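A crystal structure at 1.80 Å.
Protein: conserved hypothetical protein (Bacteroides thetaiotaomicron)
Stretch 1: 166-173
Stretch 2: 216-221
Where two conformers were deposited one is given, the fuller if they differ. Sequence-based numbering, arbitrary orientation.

Stretch 1 166-173: QECLDLEA
Stretch 2, residues 216-221: KIVAFT

The most unusual feature of this contact is a cysteine laid over the face of a phenylalanine ring: Cys168 CB stands 3.9 Å from the centroid of the Phe220 ring, only 9° off its normal, a CH-pi contact, while Cys168 SG lies obliquely at 4.3 Å from the same centroid. With chi1 m (-66°), a small, polarizable side chain suits a place where the CA atoms of Cys168 and Phe220 are 6.4 Å apart. Cys168 SG also packs 3.7 Å from Phe220 CB.

Residues 166-173 form regular helix, phi/psi near -63/-40, with i to i+4 bonds such as Leu171 N to Glu167 O at 2.9 Å. Strand 216-221 crosses it at -101°, nearly perpendicular, the axes approaching to 8.7 Å. The strand is extended except at Val218 (-124/-8), and this departure accompanies an uneven alternation: Ile217 and Phe220 point toward the helix, Val218 and Ala219 away.

Phe220 (chi1 p, chi2 91°) brings CE2 within 3.3 Å of Cys168 O. Leu171 (t, p), pointing toward the strand, meets the ring near its plane, CD2 lying 3.6 Å from Phe220 CD2; the same methyl is 3.7 Å from Ala219 CA, where the small alanine directs its CB away. Ile217, with both chi angles t, extends CD1 to 3.6 Å from Glu167 O and 4.2 Å from Leu171 CB, its long aliphatic arm suited to a helix surface where Glu167 O is already bonded to Leu171 N.

No direct hydrogen bond joins the stretches. Instead, water 1 donates to Glu167 OE1 at 2.7 Å and accepts from Ile217 N at 3.2 Å, so the carboxylate of Glu167 (p, t, chi3 -1°) reaches the strand backbone through solvent. Beyond the contact, Gln166 NE2 donates to Asp170 OD1 at 2.9 Å, linking successive helical turns.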

ATOM      1  N   GLN A 166      -9.217 -18.577  -7.030  1.00 14.80           N
ATOM      2  CA  GLN A 166     -10.491 -18.212  -6.399  1.00 15.56           C
ATOM      3  C   GLN A 166     -10.851 -19.099  -5.180  1.00 15.64           C
ATOM      4  O   GLN A 166     -11.389 -18.592  -4.156  1.00 15.31           O
ATOM      5  CB  GLN A 166     -11.643 -18.140  -7.412  1.00 15.16           C
ATOM      6  CG  GLN A 166     -12.916 -17.537  -6.816  1.00 17.60           C
ATOM      7  CD  GLN A 166     -12.696 -16.104  -6.337  1.00 20.37           C
ATOM      8  OE1 GLN A 166     -12.223 -15.270  -7.095  1.00 20.23           O
ATOM      9  NE2 GLN A 166     -13.060 -15.817  -5.077  1.00 22.34           N
ATOM     10  N   GLU A 167     -10.596 -20.403  -5.261  1.00 15.77           N
ATOM     11  CA  GLU A 167     -10.970 -21.216  -4.091  1.00 16.29           C
ATOM     12  C   GLU A 167     -10.084 -20.897  -2.878  1.00 15.34           C
ATOM     13  O   GLU A 167     -10.542 -20.968  -1.721  1.00 14.76           O
ATOM     14  CB  GLU A 167     -11.041 -22.714  -4.396  1.00 17.97           C
ATOM     15  CG  GLU A 167      -9.797 -23.337  -4.900  1.00 18.57           C
ATOM     16  CD  GLU A 167      -9.963 -24.845  -5.078  1.00 22.21           C
ATOM     17  OE1 GLU A 167     -11.040 -25.393  -4.783  1.00 26.54           O
ATOM     18  OE2 GLU A 167      -9.015 -25.481  -5.531  1.00 22.86           O
ATOM     19  N   CYS A 168      -8.835 -20.516  -3.126  1.00 15.41           N
ATOM     20  CA  CYS A 168      -7.954 -20.067  -2.024  1.00 15.23           C
ATOM     21  C   CYS A 168      -8.533 -18.779  -1.416  1.00 15.16           C
ATOM     22  O   CYS A 168      -8.598 -18.615  -0.202  1.00 14.02           O
ATOM     23  CB  CYS A 168      -6.533 -19.802  -2.527  1.00 15.55           C
ATOM     24  SG  CYS A 168      -5.721 -21.339  -3.088  1.00 15.70           S
ATOM     25  N   LEU A 169      -8.953 -17.856  -2.278  1.00 14.32           N
ATOM     26  CA  LEU A 169      -9.540 -16.598  -1.776  1.00 14.25           C
ATOM     27  C   LEU A 169     -10.818 -16.896  -0.976  1.00 14.56           C
ATOM     28  O   LEU A 169     -11.088 -16.238   0.045  1.00 14.06           O
ATOM     29  CB  LEU A 169      -9.842 -15.644  -2.941  1.00 13.29           C
ATOM     30  CG  LEU A 169      -8.590 -15.034  -3.591  1.00 13.52           C
ATOM     31  CD1 LEU A 169      -8.900 -14.398  -4.979  1.00 13.51           C
ATOM     32  CD2 LEU A 169      -7.909 -14.005  -2.666  1.00 12.64           C
ATOM     33  N   ASP A 170     -11.581 -17.882  -1.440  1.00 14.52           N
ATOM     34  CA  ASP A 170     -12.844 -18.289  -0.771  1.00 15.32           C
ATOM     35  C   ASP A 170     -12.546 -18.860   0.614  1.00 15.17           C
ATOM     36  O   ASP A 170     -13.226 -18.479   1.577  1.00 14.92           O
ATOM     37  CB  ASP A 170     -13.618 -19.304  -1.635  1.00 16.55           C
ATOM     38  CG  ASP A 170     -14.247 -18.669  -2.887  1.00 19.01           C
ATOM     39  OD1 ASP A 170     -14.267 -17.436  -3.027  1.00 22.68           O
ATOM     40  OD2 ASP A 170     -14.734 -19.427  -3.742  1.00 23.56           O
ATOM     41  N   LEU A 171     -11.509 -19.715   0.729  1.00 14.53           N
ATOM     42  CA  LEU A 171     -11.130 -20.277   2.029  0.50 13.84           C
ATOM     43  C   LEU A 171     -10.666 -19.159   2.963  1.00 14.41           C
ATOM     44  O   LEU A 171     -11.041 -19.127   4.152  1.00 14.27           O
ATOM     45  CB  LEU A 171     -10.044 -21.342   1.887  0.50 14.42           C
ATOM     46  CG  LEU A 171      -9.692 -22.024   3.211  0.50 12.08           C
ATOM     47  CD1 LEU A 171     -10.893 -22.797   3.718  0.50 12.55           C
ATOM     48  CD2 LEU A 171      -8.482 -22.918   3.032  0.50 13.41           C
ATOM     49  N   GLU A 172      -9.849 -18.253   2.432  1.00 14.36           N
ATOM     50  CA  GLU A 172      -9.389 -17.119   3.245  1.00 14.79           C
ATOM     51  C   GLU A 172     -10.591 -16.295   3.786  1.00 15.88           C
ATOM     52  O   GLU A 172     -10.576 -15.855   4.960  1.00 15.90           O
ATOM     53  CB  GLU A 172      -8.385 -16.228   2.474  1.00 14.86           C
ATOM     54  CG  GLU A 172      -8.128 -14.841   3.157  1.00 15.87           C
ATOM     55  CD  GLU A 172      -7.297 -14.888   4.442  1.00 18.26           C
ATOM     56  OE1 GLU A 172      -6.997 -15.987   4.962  1.00 19.52           O
ATOM     57  OE2 GLU A 172      -6.925 -13.795   4.951  1.00 14.90           O
ATOM     58  N   ALA A 173     -11.591 -16.056   2.937  1.00 14.82           N
ATOM     59  CA  ALA A 173     -12.773 -15.263   3.342  1.00 16.03           C
ATOM     60  C   ALA A 173     -13.525 -15.991   4.466  1.00 16.31           C
ATOM     61  O   ALA A 173     -13.982 -15.369   5.418  1.00 16.90           O
ATOM     62  CB  ALA A 173     -13.689 -15.013   2.141  1.00 15.17           C
ATOM     63  N   LYS A 216     -14.358 -30.276  -1.509  1.00 25.98           N
ATOM     64  CA  LYS A 216     -14.129 -28.855  -1.215  1.00 25.15           C
ATOM     65  C   LYS A 216     -12.717 -28.585  -0.717  1.00 22.08           C
ATOM     66  O   LYS A 216     -12.065 -29.447  -0.111  1.00 19.79           O
ATOM     67  CB  LYS A 216     -15.152 -28.295  -0.223  1.00 25.74           C
ATOM     68  CG  LYS A 216     -15.066 -28.852   1.220  1.00 28.54           C
ATOM     69  CD  LYS A 216     -15.790 -27.890   2.208  1.00 29.13           C
ATOM     70  CE  LYS A 216     -16.277 -28.607   3.494  1.00 33.06           C
ATOM     71  NZ  LYS A 216     -15.181 -28.890   4.498  1.00 33.19           N
ATOM     72  N   ILE A 217     -12.264 -27.364  -0.971  1.00 19.67           N
ATOM     73  CA  ILE A 217     -10.981 -26.930  -0.460  1.00 17.66           C
ATOM     74  C   ILE A 217     -11.004 -26.879   1.068  1.00 16.73           C
ATOM     75  O   ILE A 217     -11.961 -26.350   1.682  1.00 16.30           O
ATOM     76  CB  ILE A 217     -10.549 -25.568  -1.040  1.00 17.10           C
ATOM     77  CG1 ILE A 217      -9.166 -25.191  -0.501  1.00 16.43           C
ATOM     78  CG2 ILE A 217     -11.596 -24.461  -0.734  1.00 17.63           C
ATOM     79  CD1 ILE A 217      -8.589 -23.888  -1.146  1.00 17.22           C
ATOM     80  N   VAL A 218      -9.976 -27.450   1.681  1.00 14.36           N
ATOM     81  CA  VAL A 218      -9.852 -27.406   3.136  1.00 14.21           C
ATOM     82  C   VAL A 218      -8.525 -26.813   3.639  1.00 13.56           C
ATOM     83  O   VAL A 218      -8.351 -26.628   4.831  1.00 14.36           O
ATOM     84  CB  VAL A 218     -10.063 -28.808   3.811  1.00 15.08           C
ATOM     85  CG1 VAL A 218     -11.480 -29.328   3.562  1.00 14.70           C
ATOM     86  CG2 VAL A 218      -8.964 -29.818   3.404  1.00 14.01           C
ATOM     87  N   ALA A 219      -7.578 -26.555   2.740  1.00 13.37           N
ATOM     88  CA  ALA A 219      -6.321 -25.895   3.131  1.00 11.78           C
ATOM     89  C   ALA A 219      -5.628 -25.360   1.892  1.00 11.44           C
ATOM     90  O   ALA A 219      -5.848 -25.891   0.802  1.00 10.37           O
ATOM     91  CB  ALA A 219      -5.388 -26.871   3.854  1.00 12.05           C
ATOM     92  N   PHE A 220      -4.817 -24.308   2.057  1.00 10.57           N
ATOM     93  CA  PHE A 220      -3.862 -23.925   1.001  1.00  9.95           C
ATOM     94  C   PHE A 220      -2.608 -23.332   1.635  1.00 10.61           C
ATOM     95  O   PHE A 220      -2.612 -22.939   2.825  1.00 10.80           O
ATOM     96  CB  PHE A 220      -4.495 -22.970  -0.033  1.00 10.68           C
ATOM     97  CG  PHE A 220      -4.727 -21.575   0.492  1.00 12.52           C
ATOM     98  CD1 PHE A 220      -3.735 -20.593   0.350  1.00 13.68           C
ATOM     99  CD2 PHE A 220      -5.938 -21.254   1.130  1.00 12.36           C
ATOM    100  CE1 PHE A 220      -3.924 -19.292   0.859  1.00 15.48           C
ATOM    101  CE2 PHE A 220      -6.147 -19.949   1.622  1.00 12.37           C
ATOM    102  CZ  PHE A 220      -5.116 -18.974   1.489  1.00 12.40           C
ATOM    103  N   THR A 221      -1.547 -23.261   0.846  1.00  9.77           N
ATOM    104  CA  THR A 221      -0.248 -22.762   1.324  1.00 10.98           C
ATOM    105  C   THR A 221       0.497 -22.247   0.133  1.00 11.17           C
ATOM    106  O   THR A 221       0.271 -22.745  -0.980  1.00 10.73           O
ATOM    107  CB  THR A 221       0.552 -23.896   2.064  1.00 12.48           C
ATOM    108  OG1 THR A 221       1.726 -23.357   2.673  1.00 13.67           O
ATOM    109  CG2 THR A 221       0.937 -25.051   1.131  1.00 11.97           C
TER
HETATM  110  O   HOH W   1     -13.384 -25.663  -3.397  1.00 37.87           O